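Local coordinates for protein oxidoreductase (Methanosarcina mazei, PDB 3KA7) that binds flavin-adenine dinucleotide and probably works as an oxidoreductase of the flavin-containing amine oxidoreductase family, at residues A8-L13 with T35-F39; V26-L32 with K212-E218. One frame throughout, in Å; residues are numbered along the deposited sequence.

Both contacts belong to the FAD-binding Rossmann-type domain, and their segments alternate along the chain. Contact 1 is wholly buried and joins the start of helix 10-21 to the loop between strands 25-29 and 41-44; its chemistry is that of glycines, backbone amides, one arginine and a water gathered round the diphosphate. Contact 2, at the edge of the parallel sheet and partly open to solvent, pairs strands 25-29 and 212-214 by regular backbone bonds, with charged side chains at its margin, and reaches the adenosine end of the cofactor. Glu30 of contact 2 accepts a bond from Ala8 N of contact 1, while Leu13 and Thr35 pack on Ile213.

Contact 1: residues A8-L13 with T35-F39; sequences AGLGGL and TGGRF. With FAD (flavin-adenine dinucleotide), chain B.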
ATOM      1  N   ALA A   8      -3.006  12.217  10.503  1.00  9.58           N
ATOM      2  CA  ALA A   8      -2.060  11.322  11.162  1.00  9.66           C
ATOM      3  C   ALA A   8      -1.993   9.964  10.485  1.00  9.12           C
ATOM      4  O   ALA A   8      -1.926   8.950  11.157  1.00  9.41           O
ATOM      5  CB  ALA A   8      -2.402  11.164  12.650  1.00 10.41           C
ATOM      6  N   GLY A   9      -1.996   9.948   9.155  1.00  9.07           N
ATOM      7  CA  GLY A   9      -1.727   8.713   8.439  1.00  9.05           C
ATOM      8  C   GLY A   9      -0.245   8.409   8.528  1.00  9.04           C
ATOM      9  O   GLY A   9       0.524   9.192   9.071  1.00  8.93           O
ATOM     10  N   LEU A  10       0.173   7.294   7.949  1.00  8.95           N
ATOM     11  CA  LEU A  10       1.577   6.924   8.012  1.00  9.35           C
ATOM     12  C   LEU A  10       2.477   8.035   7.461  1.00  9.89           C
ATOM     13  O   LEU A  10       3.500   8.376   8.065  1.00  9.60           O
ATOM     14  CB  LEU A  10       1.799   5.608   7.266  1.00  9.48           C
ATOM     15  CG  LEU A  10       3.250   5.132   7.188  1.00 10.03           C
ATOM     16  CD1 LEU A  10       3.781   4.778   8.578  1.00 11.90           C
ATOM     17  CD2 LEU A  10       3.330   3.952   6.243  1.00 11.25           C
ATOM     18  N   GLY A  11       2.114   8.597   6.314  1.00  9.13           N
ATOM     19  CA  GLY A  11       2.886   9.704   5.746  1.00  9.73           C
ATOM     20  C   GLY A  11       3.044  10.888   6.695  1.00  9.89           C
ATOM     21  O   GLY A  11       4.141  11.437   6.845  1.00  9.54           O
ATOM     22  N   GLY A  12       1.945  11.298   7.324  1.00  9.56           N
ATOM     23  CA  GLY A  12       1.965  12.432   8.232  1.00  9.93           C
ATOM     24  C   GLY A  12       2.807  12.176   9.466  1.00 10.16           C
ATOM     25  O   GLY A  12       3.540  13.067   9.927  1.00 10.11           O
ATOM     26  N   LEU A  13       2.712  10.958   9.996  1.00 10.01           N
ATOM     27  CA  LEU A  13       3.486  10.575  11.185  1.00 10.06           C
ATOM     28  C   LEU A  13       4.978  10.421  10.883  1.00  9.86           C
ATOM     29  O   LEU A  13       5.820  10.845  11.681  1.00  9.58           O
ATOM     30  CB  LEU A  13       2.935   9.302  11.809  1.00  9.76           C
ATOM     31  CG  LEU A  13       1.518   9.425  12.379  1.00 11.00           C
ATOM     32  CD1 LEU A  13       1.006   8.063  12.833  1.00 12.54           C
ATOM     33  CD2 LEU A  13       1.467  10.427  13.517  1.00 13.24           C
ATOM     34  N   THR A  35      -5.042   7.737  15.553  1.00 15.15           N
ATOM     35  CA  THR A  35      -4.069   8.035  14.513  1.00 14.92           C
ATOM     36  C   THR A  35      -3.845   6.776  13.669  1.00 13.71           C
ATOM     37  O   THR A  35      -4.215   5.658  14.066  1.00 13.45           O
ATOM     38  CB  THR A  35      -2.715   8.397  15.131  1.00 15.24           C
ATOM     39  OG1 THR A  35      -2.309   7.321  15.986  1.00 17.27           O
ATOM     40  CG2 THR A  35      -2.812   9.703  15.957  1.00 16.27           C
ATOM     41  N   GLY A  36      -3.227   6.949  12.508  1.00 12.42           N
ATOM     42  CA  GLY A  36      -2.770   5.794  11.745  1.00 10.98           C
ATOM     43  C   GLY A  36      -3.410   5.703  10.373  1.00 10.59           C
ATOM     44  O   GLY A  36      -2.867   5.040   9.481  1.00  9.95           O
ATOM     45  N   GLY A  37      -4.551   6.364  10.195  1.00  9.53           N
ATOM     46  CA  GLY A  37      -5.232   6.327   8.903  1.00  9.78           C
ATOM     47  C   GLY A  37      -5.463   4.884   8.469  1.00  9.10           C
ATOM     48  O   GLY A  37      -5.966   4.070   9.245  1.00  8.81           O
ATOM     49  N   ARG A  38      -5.093   4.571   7.231  1.00  9.09           N
ATOM     50  CA  ARG A  38      -5.292   3.224   6.691  1.00  8.61           C
ATOM     51  C   ARG A  38      -4.165   2.252   7.055  1.00  9.17           C
ATOM     52  O   ARG A  38      -4.020   1.203   6.430  1.00  8.99           O
ATOM     53  CB  ARG A  38      -5.508   3.289   5.175  1.00  8.34           C
ATOM     54  CG  ARG A  38      -6.859   3.926   4.799  1.00  7.99           C
ATOM     55  CD  ARG A  38      -6.960   4.231   3.289  1.00  6.82           C
ATOM     56  NE  ARG A  38      -6.145   5.398   2.969  1.00  7.30           N
ATOM     57  CZ  ARG A  38      -5.336   5.483   1.925  1.00  8.77           C
ATOM     58  NH1 ARG A  38      -5.220   4.463   1.078  1.00  9.47           N
ATOM     59  NH2 ARG A  38      -4.614   6.577   1.747  1.00  7.83           N
ATOM     60  N   PHE A  39      -3.393   2.593   8.083  1.00  9.24           N
ATOM     61  CA  PHE A  39      -2.273   1.753   8.506  1.00 10.50           C
ATOM     62  C   PHE A  39      -2.230   1.593  10.024  1.00 10.66           C
ATOM     63  O   PHE A  39      -1.203   1.865  10.659  1.00 10.85           O
ATOM     64  CB  PHE A  39      -0.948   2.357   8.032  1.00 10.46           C
ATOM     65  CG  PHE A  39       0.191   1.353   7.924  1.00 12.77           C
ATOM     66  CD1 PHE A  39       0.357   0.596   6.778  1.00 13.91           C
ATOM     67  CD2 PHE A  39       1.108   1.199   8.953  1.00 14.67           C
ATOM     68  CE1 PHE A  39       1.406  -0.313   6.665  1.00 15.51           C
ATOM     69  CE2 PHE A  39       2.154   0.295   8.853  1.00 16.30           C
ATOM     70  CZ  PHE A  39       2.306  -0.465   7.713  1.00 14.95           C
TER
HETATM   71  PA  FAD B 500      -3.860   7.907   5.156  1.00  9.21           P
HETATM   72  O1A FAD B 500      -4.684   8.233   3.938  1.00 10.01           O
HETATM   73  O2A FAD B 500      -3.943   6.487   5.667  1.00  9.81           O
HETATM   74  O5B FAD B 500      -4.261   8.907   6.345  1.00  7.97           O
HETATM   75  C5B FAD B 500      -4.835  10.172   6.042  1.00  5.76           C
HETATM   76  C4B FAD B 500      -5.314  10.704   7.397  1.00  7.06           C
HETATM   77  O4B FAD B 500      -5.829  12.015   7.283  1.00  8.95           O
HETATM   78  C3B FAD B 500      -6.429   9.822   7.965  1.00  9.09           C
HETATM   79  O3B FAD B 500      -6.088   9.372   9.268  1.00  9.76           O
HETATM   80  C2B FAD B 500      -7.647  10.748   7.991  1.00  9.94           C
HETATM   81  O2B FAD B 500      -8.526  10.480   9.068  1.00 11.67           O
HETATM   82  C1B FAD B 500      -7.005  12.127   8.079  1.00  8.38           C
HETATM   83  N9A FAD B 500      -7.807  13.225   7.523  1.00 11.42           N
HETATM   84  C8A FAD B 500      -8.547  13.269   6.358  1.00 11.21           C
HETATM   85  N7A FAD B 500      -9.062  14.526   6.232  1.00  9.24           N
HETATM   86  C5A FAD B 500      -8.649  15.257   7.303  1.00 11.05           C
HETATM   87  C6A FAD B 500      -8.886  16.565   7.699  1.00 11.31           C
HETATM   88  N6A FAD B 500      -9.549  17.395   6.899  1.00 10.28           N
HETATM   89  N1A FAD B 500      -8.315  17.027   8.867  1.00 11.04           N
HETATM   90  C2A FAD B 500      -7.527  16.208   9.649  1.00 12.03           C
HETATM   91  N3A FAD B 500      -7.296  14.905   9.259  1.00 11.10           N
HETATM   92  C4A FAD B 500      -7.860  14.454   8.108  1.00 11.07           C
HETATM   93  N1  FAD B 500       0.316  -0.973   2.219  1.00 11.04           N
HETATM   94  C2  FAD B 500       1.417  -1.763   2.502  1.00 13.56           C
HETATM   95  O2  FAD B 500       2.549  -1.260   2.514  1.00 12.33           O
HETATM   96  N3  FAD B 500       1.238  -3.116   2.743  1.00 13.03           N
HETATM   97  C4  FAD B 500      -0.025  -3.683   2.700  1.00 14.43           C
HETATM   98  O4  FAD B 500      -0.191  -4.884   2.913  1.00 16.98           O
HETATM   99  C4X FAD B 500      -1.128  -2.894   2.410  1.00 12.76           C
HETATM  100  N5  FAD B 500      -2.394  -3.459   2.347  1.00 13.49           N
HETATM  101  C5X FAD B 500      -3.486  -2.654   2.071  1.00 12.24           C
HETATM  102  C6  FAD B 500      -4.767  -3.203   2.020  1.00 14.64           C
HETATM  103  C7  FAD B 500      -5.868  -2.395   1.764  1.00 13.95           C
HETATM  104  C7M FAD B 500      -7.241  -3.018   1.711  1.00 15.35           C
HETATM  105  C8  FAD B 500      -5.675  -1.036   1.552  1.00 12.91           C
HETATM  106  C8M FAD B 500      -6.837  -0.130   1.264  1.00 15.59           C
HETATM  107  C9  FAD B 500      -4.397  -0.484   1.591  1.00 11.82           C
HETATM  108  C9A FAD B 500      -3.297  -1.293   1.858  1.00 11.14           C
HETATM  109  N10 FAD B 500      -2.022  -0.745   1.898  1.00 10.60           N
HETATM  110  C10 FAD B 500      -0.943  -1.536   2.179  1.00 11.21           C
HETATM  111  C1' FAD B 500      -1.782   0.694   1.579  1.00  7.30           C
HETATM  112  C2' FAD B 500      -1.633   1.473   2.892  1.00  8.89           C
HETATM  113  O2' FAD B 500      -2.667   1.086   3.793  1.00  9.31           O
HETATM  114  C3' FAD B 500      -1.710   2.967   2.593  1.00  9.53           C
HETATM  115  O3' FAD B 500      -0.877   3.265   1.479  1.00  9.56           O
HETATM  116  C4' FAD B 500      -1.295   3.888   3.737  1.00  8.47           C
HETATM  117  O4' FAD B 500      -1.911   3.532   4.959  1.00  8.97           O
HETATM  118  C5' FAD B 500      -1.760   5.290   3.361  1.00  8.81           C
HETATM  119  O5' FAD B 500      -1.131   6.190   4.240  1.00  7.02           O
HETATM  120  P   FAD B 500      -1.197   7.752   3.968  1.00  9.21           P
HETATM  121  O1P FAD B 500       0.106   8.376   4.403  1.00  8.46           O
HETATM  122  O2P FAD B 500      -1.613   8.069   2.545  1.00  8.08           O
HETATM  123  O3P FAD B 500      -2.321   8.340   4.958  1.00 10.29           O
HETATM  124  O   HOH W   1      -1.818   5.428   7.015  1.00  9.77           O
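Ala8 O receives the amide of Gly36 (N to O 2.7 Å), and beside this bond the Ala8 methyl CB rests on Thr35 CG2 at 3.6 Å, a match of two small groups that lets the backbones come close. Farther along, Leu10 lays CD2 over one face of the Phe39 ring. A water bridges the two backbones, accepting from Leu10 N and hydrogen-bonding Gly36 O, FAD O2A and FAD O4'. The diphosphate lies against both segments. Gly11 N, in the first turn of the helix, donates a hydrogen bond to FAD O1P (2.8 Å), and Arg38 N points straight at FAD O2A (2.7 Å, 180°). A side chain on Gly9 or Gly37 would collide with the phosphate oxygens, hence glycine at both. Bent at chi3 (-75°), Arg38 brings its guanidinium edge-on to FAD O1A, with NH2 at 2.7 Å and NE in a weak bond, while FAD C5' lies over one face. Asp399, by a salt bridge, and Pro375 O hold Arg38 NH1. A leucine in place of Arg38 would probably cost O1A this charged partner and leave Asp399 without the salt bridge to it. Gly9 and Gly12 fit the GxGxxG pattern of dinucleotide-binding folds. With backbone amides and a guanidinium meeting its oxygens near a helix N-terminus, the diphosphate's negative charge is probably well stabilised.

Contact 2: residues V26-L32 with K212-E218; sequences VEVFERL and KIHTGQE. With FAD (flavin-adenine dinucleotide), chain B.
Phe29 overlaps His214, whose CD2 sits 3.5 Å from Phe29 CE1 over the rim of one ring face, the two planes inclined at 40°. Gln217 OE1 meets the same phenyl ring at its edge, 3.4 Å from Phe29 CD1, where the ring hydrogens suit an oxygen. Beyond Phe29, His214 NE2 donates to Glu27 OE1 (2.8 Å), nearly in the imidazole plane and on the anti side of the carboxylate. With CG anti to the carbonyl carbon (chi1 -61°), Glu27 runs out along this sheet face to the imidazole. On the other face, branched Val28 and Ile213 lie side by side, covered by helix 10-21. Between these two layers of side chains, strands 26-29 and 212-214 pair in parallel, 212-214 being the edge strand of the Rossmann-type sheet. Glu30 N bonds His214 O, and where segment 212-218 turns, Gln217 N reaches Glu30 O from above the carbonyl plane (2.9 Å). Glu30 also receives the adenosine ribose: FAD O3B donates to OE1 (2.7 Å) and FAD O2B to OE2 (2.5 Å, very short), an acidic pair of acceptors suited to a diol. Leu32 N also donates to Glu30 OE2, steadying the carboxylate.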
ATOM      1  N   VAL A  26       6.330  20.883  15.834  1.00 18.50           N
ATOM      2  CA  VAL A  26       5.356  20.176  14.999  1.00 17.70           C
ATOM      3  C   VAL A  26       4.066  19.861  15.744  1.00 16.74           C
ATOM      4  O   VAL A  26       4.087  19.336  16.867  1.00 16.82           O
ATOM      5  CB  VAL A  26       5.941  18.855  14.419  1.00 18.10           C
ATOM      6  CG1 VAL A  26       7.235  19.110  13.677  1.00 19.03           C
ATOM      7  CG2 VAL A  26       6.154  17.825  15.509  1.00 19.63           C
ATOM      8  N   GLU A  27       2.936  20.177  15.115  1.00 15.66           N
ATOM      9  CA  GLU A  27       1.636  19.747  15.621  1.00 15.50           C
ATOM     10  C   GLU A  27       0.907  19.016  14.506  1.00 14.38           C
ATOM     11  O   GLU A  27       0.862  19.510  13.376  1.00 14.49           O
ATOM     12  CB  GLU A  27       0.806  20.937  16.078  1.00 16.23           C
ATOM     13  CG  GLU A  27       1.467  21.718  17.198  1.00 19.27           C
ATOM     14  CD  GLU A  27       0.533  22.722  17.815  1.00 24.14           C
ATOM     15  OE1 GLU A  27      -0.608  22.336  18.160  1.00 26.45           O
ATOM     16  OE2 GLU A  27       0.943  23.892  17.958  1.00 26.22           O
ATOM     17  N   VAL A  28       0.363  17.847  14.835  1.00 13.35           N
ATOM     18  CA  VAL A  28      -0.380  17.025  13.874  1.00 13.03           C
ATOM     19  C   VAL A  28      -1.854  17.098  14.207  1.00 13.04           C
ATOM     20  O   VAL A  28      -2.217  16.937  15.358  1.00 13.50           O
ATOM     21  CB  VAL A  28       0.041  15.554  13.974  1.00 13.16           C
ATOM     22  CG1 VAL A  28      -0.611  14.735  12.855  1.00 12.84           C
ATOM     23  CG2 VAL A  28       1.582  15.443  13.913  1.00 11.75           C
ATOM     24  N   PHE A  29      -2.701  17.328  13.201  1.00 12.98           N
ATOM     25  CA  PHE A  29      -4.142  17.373  13.416  1.00 13.13           C
ATOM     26  C   PHE A  29      -4.828  16.229  12.676  1.00 12.94           C
ATOM     27  O   PHE A  29      -4.748  16.141  11.455  1.00 13.04           O
ATOM     28  CB  PHE A  29      -4.704  18.725  12.973  1.00 13.57           C
ATOM     29  CG  PHE A  29      -4.136  19.889  13.748  1.00 14.02           C
ATOM     30  CD1 PHE A  29      -4.839  20.444  14.807  1.00 15.61           C
ATOM     31  CD2 PHE A  29      -2.893  20.399  13.433  1.00 14.61           C
ATOM     32  CE1 PHE A  29      -4.307  21.510  15.532  1.00 15.88           C
ATOM     33  CE2 PHE A  29      -2.354  21.471  14.155  1.00 14.69           C
ATOM     34  CZ  PHE A  29      -3.066  22.014  15.204  1.00 15.42           C
ATOM     35  N   GLU A  30      -5.473  15.351  13.432  1.00 13.51           N
ATOM     36  CA  GLU A  30      -6.153  14.181  12.872  1.00 13.82           C
ATOM     37  C   GLU A  30      -7.650  14.235  13.191  1.00 14.67           C
ATOM     38  O   GLU A  30      -8.049  14.454  14.349  1.00 13.73           O
ATOM     39  CB  GLU A  30      -5.546  12.895  13.445  1.00 13.54           C
ATOM     40  CG  GLU A  30      -6.419  11.653  13.261  1.00 13.64           C
ATOM     41  CD  GLU A  30      -6.616  11.314  11.793  1.00 14.13           C
ATOM     42  OE1 GLU A  30      -5.626  11.420  11.043  1.00 11.98           O
ATOM     43  OE2 GLU A  30      -7.753  10.976  11.393  1.00 13.71           O
ATOM     44  N   ARG A  31      -8.472  14.013  12.167  1.00 14.59           N
ATOM     45  CA  ARG A  31      -9.920  14.132  12.293  1.00 15.86           C
ATOM     46  C   ARG A  31     -10.575  12.998  13.083  1.00 15.74           C
ATOM     47  O   ARG A  31     -11.574  13.223  13.770  1.00 15.86           O
ATOM     48  CB  ARG A  31     -10.555  14.236  10.901  1.00 16.27           C
ATOM     49  CG  ARG A  31     -11.967  14.772  10.880  1.00 19.48           C
ATOM     50  CD  ARG A  31     -12.527  14.690   9.463  1.00 22.90           C
ATOM     51  NE  ARG A  31     -12.579  13.305   9.058  1.00 24.40           N
ATOM     52  CZ  ARG A  31     -13.686  12.573   9.063  1.00 25.36           C
ATOM     53  NH1 ARG A  31     -14.852  13.111   9.409  1.00 26.14           N
ATOM     54  NH2 ARG A  31     -13.626  11.305   8.703  1.00 24.69           N
ATOM     55  N   LEU A  32     -10.030  11.787  12.980  1.00 15.23           N
ATOM     56  CA  LEU A  32     -10.590  10.619  13.659  1.00 15.88           C
ATOM     57  C   LEU A  32     -10.157  10.559  15.128  1.00 16.44           C
ATOM     58  O   LEU A  32      -9.278  11.317  15.542  1.00 16.83           O
ATOM     59  CB  LEU A  32     -10.171   9.334  12.942  1.00 15.38           C
ATOM     60  CG  LEU A  32     -10.702   9.153  11.517  1.00 14.67           C
ATOM     61  CD1 LEU A  32     -10.099   7.918  10.857  1.00 13.21           C
ATOM     62  CD2 LEU A  32     -12.218   9.071  11.532  1.00 14.64           C
ATOM     63  N   LYS A 212       3.463  17.473  18.997  1.00 16.98           N
ATOM     64  CA  LYS A 212       2.142  17.251  19.576  1.00 17.97           C
ATOM     65  C   LYS A 212       1.187  16.665  18.546  1.00 17.64           C
ATOM     66  O   LYS A 212       1.202  17.083  17.391  1.00 17.59           O
ATOM     67  CB  LYS A 212       1.570  18.575  20.077  1.00 18.17           C
ATOM     68  CG  LYS A 212       2.413  19.223  21.151  1.00 21.25           C
ATOM     69  CD  LYS A 212       1.813  20.565  21.532  1.00 25.52           C
ATOM     70  CE  LYS A 212       2.187  20.978  22.944  1.00 28.09           C
ATOM     71  NZ  LYS A 212       1.462  22.232  23.316  1.00 30.14           N
ATOM     72  N   ILE A 213       0.358  15.713  18.970  1.00 17.39           N
ATOM     73  CA  ILE A 213      -0.676  15.141  18.094  1.00 17.48           C
ATOM     74  C   ILE A 213      -2.088  15.343  18.634  1.00 17.62           C
ATOM     75  O   ILE A 213      -2.375  15.002  19.776  1.00 17.78           O
ATOM     76  CB  ILE A 213      -0.474  13.648  17.915  1.00 17.66           C
ATOM     77  CG1 ILE A 213       0.906  13.369  17.317  1.00 17.54           C
ATOM     78  CG2 ILE A 213      -1.599  13.056  17.054  1.00 17.44           C
ATOM     79  CD1 ILE A 213       1.169  11.890  17.084  1.00 17.17           C
ATOM     80  N   HIS A 214      -2.967  15.878  17.793  1.00 17.67           N
ATOM     81  CA  HIS A 214      -4.324  16.224  18.193  1.00 18.11           C
ATOM     82  C   HIS A 214      -5.332  15.409  17.412  1.00 18.11           C
ATOM     83  O   HIS A 214      -5.494  15.633  16.215  1.00 18.28           O
ATOM     84  CB  HIS A 214      -4.600  17.704  17.902  1.00 18.39           C
ATOM     85  CG  HIS A 214      -3.608  18.641  18.513  1.00 19.67           C
ATOM     86  ND1 HIS A 214      -3.461  18.783  19.877  1.00 22.10           N
ATOM     87  CD2 HIS A 214      -2.726  19.498  17.947  1.00 19.67           C
ATOM     88  CE1 HIS A 214      -2.514  19.670  20.124  1.00 21.46           C
ATOM     89  NE2 HIS A 214      -2.053  20.118  18.971  1.00 21.31           N
ATOM     90  N   THR A 215      -6.040  14.511  18.092  1.00 18.05           N
ATOM     91  CA  THR A 215      -7.092  13.724  17.451  1.00 17.97           C
ATOM     92  C   THR A 215      -8.451  14.417  17.594  1.00 18.82           C
ATOM     93  O   THR A 215      -8.609  15.344  18.400  1.00 18.75           O
ATOM     94  CB  THR A 215      -7.156  12.296  18.020  1.00 18.12           C
ATOM     95  OG1 THR A 215      -7.376  12.346  19.437  1.00 17.51           O
ATOM     96  CG2 THR A 215      -5.854  11.552  17.747  1.00 17.52           C
ATOM     97  N   GLY A 216      -9.423  13.995  16.796  1.00 18.58           N
ATOM     98  CA  GLY A 216     -10.751  14.593  16.853  1.00 19.38           C
ATOM     99  C   GLY A 216     -10.734  16.039  16.406  1.00 19.61           C
ATOM    100  O   GLY A 216     -11.572  16.844  16.825  1.00 20.00           O
ATOM    101  N   GLN A 217      -9.786  16.382  15.540  1.00 19.53           N
ATOM    102  CA  GLN A 217      -9.709  17.732  15.012  1.00 19.73           C
ATOM    103  C   GLN A 217      -9.640  17.740  13.495  1.00 19.53           C
ATOM    104  O   GLN A 217      -8.657  17.300  12.901  1.00 19.34           O
ATOM    105  CB  GLN A 217      -8.507  18.480  15.591  1.00 20.31           C
ATOM    106  CG  GLN A 217      -8.576  18.687  17.092  1.00 21.48           C
ATOM    107  CD  GLN A 217      -7.841  19.930  17.521  1.00 23.25           C
ATOM    108  OE1 GLN A 217      -7.647  20.850  16.731  1.00 25.24           O
ATOM    109  NE2 GLN A 217      -7.422  19.966  18.778  1.00 25.00           N
ATOM    110  N   GLU A 218     -10.677  18.269  12.868  1.00 18.96           N
ATOM    111  CA  GLU A 218     -10.704  18.341  11.420  1.00 18.78           C
ATOM    112  C   GLU A 218     -10.160  19.662  10.896  1.00 17.89           C
ATOM    113  O   GLU A 218     -10.608  20.747  11.300  1.00 17.69           O
ATOM    114  CB  GLU A 218     -12.118  18.121  10.899  1.00 19.44           C
ATOM    115  CG  GLU A 218     -12.219  18.206   9.379  1.00 22.01           C
ATOM    116  CD  GLU A 218     -13.566  17.739   8.861  1.00 27.41           C
ATOM    117  OE1 GLU A 218     -14.587  18.413   9.116  1.00 28.29           O
ATOM    118  OE2 GLU A 218     -13.604  16.682   8.201  1.00 30.17           O
TER
HETATM  119  PA  FAD B 500      -3.860   7.907   5.156  1.00  9.21           P
HETATM  120  O1A FAD B 500      -4.684   8.233   3.938  1.00 10.01           O
HETATM  121  O2A FAD B 500      -3.943   6.487   5.667  1.00  9.81           O
HETATM  122  O5B FAD B 500      -4.261   8.907   6.345  1.00  7.97           O
HETATM  123  C5B FAD B 500      -4.835  10.172   6.042  1.00  5.76           C
HETATM  124  C4B FAD B 500      -5.314  10.704   7.397  1.00  7.06           C
HETATM  125  O4B FAD B 500      -5.829  12.015   7.283  1.00  8.95           O
HETATM  126  C3B FAD B 500      -6.429   9.822   7.965  1.00  9.09           C
HETATM  127  O3B FAD B 500      -6.088   9.372   9.268  1.00  9.76           O
HETATM  128  C2B FAD B 500      -7.647  10.748   7.991  1.00  9.94           C
HETATM  129  O2B FAD B 500      -8.526  10.480   9.068  1.00 11.67           O
HETATM  130  C1B FAD B 500      -7.005  12.127   8.079  1.00  8.38           C
HETATM  131  N9A FAD B 500      -7.807  13.225   7.523  1.00 11.42           N
HETATM  132  C8A FAD B 500      -8.547  13.269   6.358  1.00 11.21           C
HETATM  133  N7A FAD B 500      -9.062  14.526   6.232  1.00  9.24           N
HETATM  134  C5A FAD B 500      -8.649  15.257   7.303  1.00 11.05           C
HETATM  135  C6A FAD B 500      -8.886  16.565   7.699  1.00 11.31           C
HETATM  136  N6A FAD B 500      -9.549  17.395   6.899  1.00 10.28           N
HETATM  137  N1A FAD B 500      -8.315  17.027   8.867  1.00 11.04           N
HETATM  138  C2A FAD B 500      -7.527  16.208   9.649  1.00 12.03           C
HETATM  139  N3A FAD B 500      -7.296  14.905   9.259  1.00 11.10           N
HETATM  140  C4A FAD B 500      -7.860  14.454   8.108  1.00 11.07           C
HETATM  141  N1  FAD B 500       0.316  -0.973   2.219  1.00 11.04           N
HETATM  142  C2  FAD B 500       1.417  -1.763   2.502  1.00 13.56           C
HETATM  143  O2  FAD B 500       2.549  -1.260   2.514  1.00 12.33           O
HETATM  144  N3  FAD B 500       1.238  -3.116   2.743  1.00 13.03           N
HETATM  145  C4  FAD B 500      -0.025  -3.683   2.700  1.00 14.43           C
HETATM  146  O4  FAD B 500      -0.191  -4.884   2.913  1.00 16.98           O
HETATM  147  C4X FAD B 500      -1.128  -2.894   2.410  1.00 12.76           C
HETATM  148  N5  FAD B 500      -2.394  -3.459   2.347  1.00 13.49           N
HETATM  149  C5X FAD B 500      -3.486  -2.654   2.071  1.00 12.24           C
HETATM  150  C6  FAD B 500      -4.767  -3.203   2.020  1.00 14.64           C
HETATM  151  C7  FAD B 500      -5.868  -2.395   1.764  1.00 13.95           C
HETATM  152  C7M FAD B 500      -7.241  -3.018   1.711  1.00 15.35           C
HETATM  153  C8  FAD B 500      -5.675  -1.036   1.552  1.00 12.91           C
HETATM  154  C8M FAD B 500      -6.837  -0.130   1.264  1.00 15.59           C
HETATM  155  C9  FAD B 500      -4.397  -0.484   1.591  1.00 11.82           C
HETATM  156  C9A FAD B 500      -3.297  -1.293   1.858  1.00 11.14           C
HETATM  157  N10 FAD B 500      -2.022  -0.745   1.898  1.00 10.60           N
HETATM  158  C10 FAD B 500      -0.943  -1.536   2.179  1.00 11.21           C
HETATM  159  C1' FAD B 500      -1.782   0.694   1.579  1.00  7.30           C
HETATM  160  C2' FAD B 500      -1.633   1.473   2.892  1.00  8.89           C
HETATM  161  O2' FAD B 500      -2.667   1.086   3.793  1.00  9.31           O
HETATM  162  C3' FAD B 500      -1.710   2.967   2.593  1.00  9.53           C
HETATM  163  O3' FAD B 500      -0.877   3.265   1.479  1.00  9.56           O
HETATM  164  C4' FAD B 500      -1.295   3.888   3.737  1.00  8.47           C
HETATM  165  O4' FAD B 500      -1.911   3.532   4.959  1.00  8.97           O
HETATM  166  C5' FAD B 500      -1.760   5.290   3.361  1.00  8.81           C
HETATM  167  O5' FAD B 500      -1.131   6.190   4.240  1.00  7.02           O
HETATM  168  P   FAD B 500      -1.197   7.752   3.968  1.00  9.21           P
HETATM  169  O1P FAD B 500       0.106   8.376   4.403  1.00  8.46           O
HETATM  170  O2P FAD B 500      -1.613   8.069   2.545  1.00  8.08           O
HETATM  171  O3P FAD B 500      -2.321   8.340   4.958  1.00 10.29           O